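Local coordinates for protein CLPV1 (Pseudomonas aeruginosa, PDB 4UQW) that is a Clp-family ATPase of type VI secretion that probably disassembles the TssB-TssC sheath, represented here by its N-terminal domain, at residues D52-Q57 and E150-Y155; Y118-I123 and A141-E146; T27-L32 and F44-Q49. All coordinates share one frame; numbering follows the deposited sequence.

Contact 1: D52-Q57 and E150-Y155; sequences DSDLHQ and ERFDEY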
# COMPACT_ATOMS: atom_id res chain seq x y z
N ASP A 52 -1.09 14.17 3.40
CA ASP A 52 -2.42 13.58 3.24
C ASP A 52 -2.38 12.56 2.12
O ASP A 52 -1.46 12.56 1.29
CB ASP A 52 -3.46 14.67 2.97
CG ASP A 52 -4.90 14.23 3.24
OD1 ASP A 52 -5.15 13.25 3.96
OD2 ASP A 52 -5.82 14.95 2.74
N SER A 53 -3.39 11.69 2.10
CA SER A 53 -3.52 10.63 1.11
C SER A 53 -4.84 9.91 1.32
O SER A 53 -5.51 10.16 2.34
CB SER A 53 -2.40 9.59 1.21
OG SER A 53 -2.57 8.83 2.42
N ASP A 54 -5.19 9.00 0.42
CA ASP A 54 -6.38 8.17 0.68
C ASP A 54 -6.18 7.36 1.95
O ASP A 54 -7.12 7.15 2.69
CB ASP A 54 -6.61 7.13 -0.42
CG ASP A 54 -7.02 7.71 -1.73
OD1 ASP A 54 -7.36 8.92 -1.79
OD2 ASP A 54 -7.06 6.89 -2.67
N LEU A 55 -4.96 6.86 2.17
CA LEU A 55 -4.71 6.05 3.35
C LEU A 55 -4.96 6.87 4.65
O LEU A 55 -5.56 6.36 5.63
CB LEU A 55 -3.25 5.50 3.31
CG LEU A 55 -2.90 4.55 4.43
CD1 LEU A 55 -3.86 3.31 4.52
CD2 LEU A 55 -1.51 4.01 4.12
N HIS A 56 -4.50 8.13 4.70
CA HIS A 56 -4.78 8.96 5.86
C HIS A 56 -6.26 9.05 6.13
O HIS A 56 -6.70 8.98 7.30
CB HIS A 56 -4.28 10.40 5.70
CG HIS A 56 -2.79 10.59 5.67
ND1 HIS A 56 -1.98 10.16 4.64
CD2 HIS A 56 -1.97 11.29 6.52
CE1 HIS A 56 -0.74 10.56 4.85
NE2 HIS A 56 -0.71 11.25 5.98
N GLN A 57 -7.01 9.34 5.08
CA GLN A 57 -8.44 9.56 5.24
C GLN A 57 -9.18 8.29 5.58
O GLN A 57 -10.12 8.33 6.38
CB GLN A 57 -9.02 10.20 3.95
CG GLN A 57 -8.38 11.58 3.75
CD GLN A 57 -8.70 12.51 4.92
OE1 GLN A 57 -9.82 12.55 5.42
NE2 GLN A 57 -7.69 13.22 5.41
N GLU A 150 -18.53 0.62 -1.03
CA GLU A 150 -19.81 1.27 -1.27
C GLU A 150 -19.77 2.76 -0.99
O GLU A 150 -20.60 3.52 -1.53
CB GLU A 150 -20.86 0.58 -0.41
CG GLU A 150 -21.06 -0.86 -0.85
CD GLU A 150 -22.26 -1.01 -1.78
OE1 GLU A 150 -23.24 -0.23 -1.64
OE2 GLU A 150 -22.22 -1.89 -2.67
N ARG A 151 -18.86 3.19 -0.11
CA ARG A 151 -18.85 4.56 0.40
C ARG A 151 -17.45 5.19 0.19
O ARG A 151 -17.00 5.99 1.00
CB ARG A 151 -19.27 4.59 1.88
CG ARG A 151 -20.75 4.11 2.02
CD ARG A 151 -21.38 4.32 3.40
NE ARG A 151 -20.71 3.53 4.42
CZ ARG A 151 -20.35 4.00 5.62
NH1 ARG A 151 -20.61 5.27 5.93
NH2 ARG A 151 -19.73 3.21 6.49
N PHE A 152 -16.81 4.78 -0.91
CA PHE A 152 -15.41 5.16 -1.15
C PHE A 152 -15.21 6.69 -1.03
O PHE A 152 -14.26 7.16 -0.37
CB PHE A 152 -14.98 4.67 -2.53
CG PHE A 152 -13.50 4.88 -2.79
CD1 PHE A 152 -12.54 4.00 -2.25
CD2 PHE A 152 -13.07 5.98 -3.53
CE1 PHE A 152 -11.14 4.21 -2.48
CE2 PHE A 152 -11.70 6.22 -3.75
CZ PHE A 152 -10.73 5.35 -3.23
N ASP A 153 -16.07 7.46 -1.69
CA ASP A 153 -15.86 8.92 -1.67
C ASP A 153 -15.98 9.48 -0.28
O ASP A 153 -15.27 10.43 0.08
CB ASP A 153 -16.87 9.62 -2.61
CG ASP A 153 -16.52 9.41 -4.08
OD1 ASP A 153 -15.61 8.62 -4.42
OD2 ASP A 153 -17.18 10.06 -4.92
N GLU A 154 -16.90 8.92 0.52
CA GLU A 154 -17.03 9.37 1.89
C GLU A 154 -15.74 9.05 2.67
O GLU A 154 -15.30 9.84 3.52
CB GLU A 154 -18.22 8.69 2.55
CG GLU A 154 -18.38 9.13 3.99
CD GLU A 154 -19.63 8.52 4.65
OE1 GLU A 154 -20.46 7.91 3.95
OE2 GLU A 154 -19.77 8.67 5.87
N TYR A 155 -15.16 7.87 2.42
CA TYR A 155 -13.95 7.51 3.15
C TYR A 155 -12.74 8.34 2.74
O TYR A 155 -11.91 8.66 3.59
CB TYR A 155 -13.66 5.98 3.02
CG TYR A 155 -14.45 5.20 4.03
CD1 TYR A 155 -15.82 4.99 3.85
CD2 TYR A 155 -13.85 4.69 5.17
CE1 TYR A 155 -16.57 4.31 4.80
CE2 TYR A 155 -14.60 3.98 6.11
CZ TYR A 155 -15.94 3.80 5.92
OH TYR A 155 -16.69 3.12 6.86

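Contact 2: Y118-I123 and A141-E146; sequences YLVIGI and AKLKVE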
# COMPACT_ATOMS: atom_id res chain seq x y z
N TYR A 118 -7.48 2.34 -3.71
CA TYR A 118 -7.73 1.08 -4.45
C TYR A 118 -6.74 0.00 -4.04
O TYR A 118 -7.08 -1.19 -4.08
CB TYR A 118 -7.61 1.30 -5.97
CG TYR A 118 -8.55 2.34 -6.53
CD1 TYR A 118 -9.66 2.76 -5.85
CD2 TYR A 118 -8.27 2.89 -7.78
CE1 TYR A 118 -10.54 3.72 -6.41
CE2 TYR A 118 -9.12 3.85 -8.35
CZ TYR A 118 -10.22 4.27 -7.65
OH TYR A 118 -11.04 5.26 -8.16
N LEU A 119 -5.51 0.38 -3.67
CA LEU A 119 -4.59 -0.61 -3.11
C LEU A 119 -5.16 -1.21 -1.82
O LEU A 119 -5.09 -2.42 -1.63
CB LEU A 119 -3.21 -0.02 -2.76
CG LEU A 119 -2.46 0.61 -3.92
CD1 LEU A 119 -1.26 1.40 -3.35
CD2 LEU A 119 -1.92 -0.48 -4.87
N VAL A 120 -5.75 -0.38 -0.97
CA VAL A 120 -6.34 -0.92 0.25
C VAL A 120 -7.48 -1.89 -0.07
O VAL A 120 -7.53 -2.98 0.51
CB VAL A 120 -6.86 0.25 1.13
CG1 VAL A 120 -7.61 -0.28 2.36
CG2 VAL A 120 -5.66 1.06 1.62
N ILE A 121 -8.38 -1.55 -1.00
CA ILE A 121 -9.47 -2.44 -1.34
C ILE A 121 -8.92 -3.74 -1.91
O ILE A 121 -9.36 -4.83 -1.51
CB ILE A 121 -10.41 -1.78 -2.36
CG1 ILE A 121 -11.20 -0.67 -1.65
CG2 ILE A 121 -11.38 -2.82 -2.99
CD1 ILE A 121 -11.90 0.29 -2.65
N GLY A 122 -7.96 -3.66 -2.82
CA GLY A 122 -7.45 -4.88 -3.44
C GLY A 122 -6.80 -5.80 -2.38
O GLY A 122 -6.93 -7.04 -2.43
N ILE A 123 -6.06 -5.20 -1.45
CA ILE A 123 -5.49 -5.98 -0.35
C ILE A 123 -6.57 -6.65 0.51
O ILE A 123 -6.47 -7.82 0.85
CB ILE A 123 -4.56 -5.03 0.49
CG1 ILE A 123 -3.26 -4.73 -0.27
CG2 ILE A 123 -4.23 -5.64 1.90
CD1 ILE A 123 -2.44 -3.52 0.32
N ALA A 141 -7.52 -4.54 11.09
CA ALA A 141 -8.69 -5.37 11.20
C ALA A 141 -9.96 -4.56 11.37
O ALA A 141 -11.07 -5.08 11.18
CB ALA A 141 -8.53 -6.37 12.34
N LYS A 142 -9.82 -3.28 11.66
CA LYS A 142 -10.99 -2.40 11.76
C LYS A 142 -11.53 -1.95 10.38
O LYS A 142 -12.66 -1.45 10.26
CB LYS A 142 -10.64 -1.16 12.59
CG LYS A 142 -10.29 -1.49 14.06
CD LYS A 142 -9.81 -0.31 14.85
CE LYS A 142 -9.40 -0.82 16.24
NZ LYS A 142 -8.95 0.26 17.11
N LEU A 143 -10.74 -2.15 9.32
CA LEU A 143 -11.22 -1.80 7.99
C LEU A 143 -12.34 -2.70 7.55
O LEU A 143 -12.29 -3.91 7.76
CB LEU A 143 -10.11 -1.87 6.96
CG LEU A 143 -8.93 -0.94 7.19
CD1 LEU A 143 -7.89 -1.26 6.17
CD2 LEU A 143 -9.41 0.49 7.08
N LYS A 144 -13.31 -2.13 6.89
CA LYS A 144 -14.46 -2.92 6.44
C LYS A 144 -14.58 -2.73 4.96
O LYS A 144 -15.02 -1.66 4.53
CB LYS A 144 -15.77 -2.47 7.14
CG LYS A 144 -15.81 -2.66 8.69
CD LYS A 144 -15.41 -4.07 9.07
CE LYS A 144 -15.03 -4.20 10.55
NZ LYS A 144 -14.03 -5.29 10.80
N VAL A 145 -14.18 -3.73 4.18
CA VAL A 145 -14.11 -3.49 2.73
C VAL A 145 -15.49 -3.20 2.12
O VAL A 145 -15.56 -2.51 1.10
CB VAL A 145 -13.39 -4.69 2.02
CG1 VAL A 145 -14.25 -5.96 2.00
CG2 VAL A 145 -12.99 -4.30 0.56
N GLU A 146 -16.58 -3.72 2.69
CA GLU A 146 -17.89 -3.43 2.15
C GLU A 146 -18.22 -1.94 2.25
O GLU A 146 -18.84 -1.36 1.34
CB GLU A 146 -18.97 -4.25 2.90
CG GLU A 146 -18.78 -5.76 2.89
CD GLU A 146 -18.59 -6.35 1.50
OE1 GLU A 146 -19.21 -5.83 0.54
OE2 GLU A 146 -17.82 -7.33 1.37

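Contact 3: T27-L32 and F44-Q49; sequences TVFCKL and FHQILQ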
# COMPACT_ATOMS: atom_id res chain seq x y z
N THR A 27 11.68 2.52 -1.49
CA THR A 27 12.91 1.84 -1.92
C THR A 27 14.13 2.52 -1.32
O THR A 27 15.05 1.84 -0.84
CB THR A 27 12.99 1.87 -3.48
OG1 THR A 27 11.91 1.11 -4.01
CG2 THR A 27 14.30 1.26 -3.97
N VAL A 28 14.16 3.84 -1.34
CA VAL A 28 15.32 4.56 -0.79
C VAL A 28 15.44 4.24 0.72
O VAL A 28 16.55 3.98 1.25
CB VAL A 28 15.16 6.06 -0.99
CG1 VAL A 28 16.23 6.86 -0.14
CG2 VAL A 28 15.22 6.37 -2.51
N PHE A 29 14.31 4.23 1.41
CA PHE A 29 14.31 3.94 2.86
C PHE A 29 14.76 2.52 3.15
O PHE A 29 15.57 2.28 4.06
CB PHE A 29 12.89 4.18 3.41
CG PHE A 29 12.74 3.97 4.90
CD1 PHE A 29 12.46 2.71 5.41
CD2 PHE A 29 12.80 5.04 5.77
CE1 PHE A 29 12.29 2.52 6.77
CE2 PHE A 29 12.62 4.86 7.13
CZ PHE A 29 12.36 3.59 7.62
N CYS A 30 14.19 1.57 2.41
CA CYS A 30 14.54 0.16 2.55
C CYS A 30 16.05 -0.04 2.41
O CYS A 30 16.69 -0.76 3.19
CB CYS A 30 13.76 -0.61 1.46
SG CYS A 30 14.15 -2.38 1.52
N LYS A 31 16.62 0.60 1.40
CA LYS A 31 18.06 0.49 1.15
C LYS A 31 18.89 1.12 2.24
O LYS A 31 19.93 0.55 2.63
CB LYS A 31 18.43 1.11 -0.18
CG LYS A 31 17.99 0.27 -1.35
CD LYS A 31 18.52 0.81 -2.67
CE LYS A 31 20.03 0.42 -2.88
NZ LYS A 31 20.22 -1.08 -3.02
N LEU A 32 18.46 2.28 2.76
CA LEU A 32 19.19 2.92 3.86
C LEU A 32 19.23 2.01 5.09
O LEU A 32 20.24 1.97 5.82
CB LEU A 32 18.58 4.26 4.22
CG LEU A 32 18.87 5.32 3.16
CD1 LEU A 32 18.16 6.61 3.51
CD2 LEU A 32 20.37 5.54 2.99
N PHE A 44 3.54 1.67 2.95
CA PHE A 44 2.48 2.31 3.73
C PHE A 44 3.09 3.34 4.71
O PHE A 44 2.53 4.43 4.91
CB PHE A 44 1.66 1.25 4.50
CG PHE A 44 0.57 0.69 3.67
CD1 PHE A 44 0.78 0.40 2.35
CD2 PHE A 44 -0.71 0.45 4.21
CE1 PHE A 44 -0.23 -0.14 1.55
CE2 PHE A 44 -1.73 -0.08 3.38
CZ PHE A 44 -1.47 -0.37 2.09
N HIS A 45 4.25 3.01 5.32
CA HIS A 45 4.90 3.99 6.18
C HIS A 45 5.22 5.29 5.36
O HIS A 45 4.97 6.41 5.82
CB HIS A 45 6.15 3.36 6.80
CG HIS A 45 7.00 4.36 7.49
ND1 HIS A 45 6.79 4.77 8.79
CD2 HIS A 45 8.05 5.08 7.02
CE1 HIS A 45 7.71 5.67 9.11
NE2 HIS A 45 8.48 5.88 8.06
N GLN A 46 5.73 5.12 4.14
CA GLN A 46 6.08 6.29 3.34
C GLN A 46 4.85 7.07 2.92
O GLN A 46 4.87 8.34 2.90
CB GLN A 46 6.91 5.89 2.10
CG GLN A 46 8.35 5.57 2.49
CD GLN A 46 9.12 6.71 3.08
OE1 GLN A 46 9.06 7.88 2.64
NE2 GLN A 46 9.79 6.39 4.13
N ILE A 47 3.76 6.39 2.61
CA ILE A 47 2.53 7.11 2.27
C ILE A 47 2.04 7.93 3.46
O ILE A 47 1.67 9.13 3.28
CB ILE A 47 1.42 6.09 1.80
CG1 ILE A 47 1.77 5.50 0.44
CG2 ILE A 47 0.01 6.78 1.81
CD1 ILE A 47 1.00 4.19 0.15
N LEU A 48 2.14 7.38 4.66
CA LEU A 48 1.62 8.05 5.85
C LEU A 48 2.54 9.20 6.28
O LEU A 48 2.14 10.01 7.13
CB LEU A 48 1.43 7.03 6.98
CG LEU A 48 0.19 6.19 6.62
CD1 LEU A 48 0.20 4.96 7.51
CD2 LEU A 48 -1.08 6.96 6.80
N GLN A 49 3.77 9.27 5.72
CA GLN A 49 4.68 10.41 5.98
C GLN A 49 4.27 11.69 5.24
O GLN A 49 4.71 12.79 5.64
CB GLN A 49 6.12 10.07 5.58
CG GLN A 49 6.80 9.06 6.50
CD GLN A 49 7.16 9.67 7.84
OE1 GLN A 49 6.40 9.58 8.80
NE2 GLN A 49 8.33 10.32 7.91

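Contact 1: D52-Q57 and E150-Y155
Tyr-155 and Gln-57 bring two short helices of the mainly helical Clp N-terminal domain together. Helix 54-61 lies beside helix 152-156, near the C-terminal end of the chain. The closest pair of CA atoms is that of Gln-57 and Tyr-155, 6.2 Å apart. It is the backbone of Tyr-155 that does the touching: its carbonyl O meets Gln-57 CB at 3.3 Å. The carbonyl O atoms of Gln-57 and Tyr-155 also lie 3.3 Å apart. Both are acceptors, and no hydrogen bond links the two segments. The ring of Tyr-155 turns back from Gln-57 toward its own side of the fold. It packs on Ala-147 and Leu-148 of helix 145-150 and touches Ser-62. Its CE1 atom sits 3.7 Å above the guanidinium plane of Arg-151, offset toward the rim.

Asp-54 and Phe-152 form the second touching pair. The carboxylate and the ring are almost perpendicular, with planes 89° apart. Asp-54 OD2 comes obliquely to Phe-152 CZ, at 4.0 Å. Phe-152 reaches it because its CG is anti to the backbone N (chi1 -173°). The carboxylate is buried but well supplied with partners. OD2 forms a salt bridge with Arg-115 and accepts a hydrogen bond from Gly-117 N, and OD1 is bonded to Ser-159 OG. These bonds tie the start of helix 54-61 to Arg-115, to the first turn of helix 116-124 and to the C-terminal tail. The ring of Phe-152 meets those of Phe-109 and Tyr-118.

Gln-57 bends at its second torsion and folds its amide back toward Asp-52. NE2 gives Asp-52 OD1 a nearly straight hydrogen bond of 2.9 Å, received on the syn side of the carboxylate, somewhat out of its plane.

Contact 2: Y118-I123 and A141-E146
Helix 116-124 is approached by a chain that enters from a 3-10 turn, runs on through Leu-143 and Lys-144, and starts helix 145-150. The backbones are nearest at Ile-121 and Val-145, whose CA atoms are 6.3 Å apart. No hydrogen bond crosses, and the contact is apolar.

Two pairs of methyl groups meet. Val-120 CG1 touches Leu-143 CD1 at 3.9 Å, the two side chains crossing at about a right angle. With CG1 anti to the backbone N (chi1 175°), Val-120 extends this methyl to Leu-143. Ile-121 CG2 faces Val-145 CG2 at 4.2 Å, again with the side chains roughly perpendicular.

The contact is part of the hydrophobic core of the helical Clp N-terminal domain. Val-120 also packs on Leu-55, and Leu-143 on Ile-58, both from helix 54-61. Leu-148 of helix 145-150 touches Val-120 and Ile-121.

Within the incoming segment, Lys-144, in the N-cap position, curls back on the preceding turn. Its side-chain NZ hydrogen-bonds Ala-141 O at 3.0 Å, in the carbonyl plane.

Contact 3: T27-L32 and F44-Q49
Gln-46 NE2 is the polar atom at the centre of this contact, and it rests against three carbons of Phe-29. It is nearest to CD2 of Phe-29, at 3.7 Å, while CB and CG of Phe-29 are both 3.9 Å away. The amide comes in obliquely, with its plane 43° from that of the ring. This is packing of an amide on an aromatic group, and no hydrogen bond crosses.

The backbones stay well apart, with 8.6 Å between the CA atoms of Phe-29 and Gln-46. The side chains span that gap. Phe-29 has its CG anti to the backbone N (chi1 -178°), which carries the ring across to the other helix. The bend of Gln-46 at its second torsion brings NE2 to the ring.

His-45 comes near the adjoining part of the same ring. Its NE2 lies 4.4 Å from Phe-29 CE2. The ring centroids are 5.4 Å apart and the planes are inclined at 41°, an oblique aromatic pair. All three residues are partly exposed.

The contact joins helix 17-33 to helix 40-49 at the surface of the Clp N-terminal domain. Leu-77 of helix 66-79 touches both Phe-29 and His-45, while Gln-46 also packs on Ala-25 of helix 17-33.

Contact 3 closes first along the chain, before contact 1 opens. Contact 2 is nested inside the long loop that contact 1 closes. Contacts 1 and 2 are neighbours, with centres about 11 Å apart. Helices 145-150 and 152-156 follow each other in the chain, and Phe-152 packs on Ile-121. The centre of contact 3 lies about 21 Å from the centre of each of the others, and across the chain's centre from contact 2. Helix 40-49 bridges the gap: Phe-44 touches Leu-55 of contact 1 and Ile-123 of contact 2. Contact 1 joins an early helix of this compact domain to a C-terminal one. Contact 2 lies on the C-terminal side, and contact 3 among the early helices.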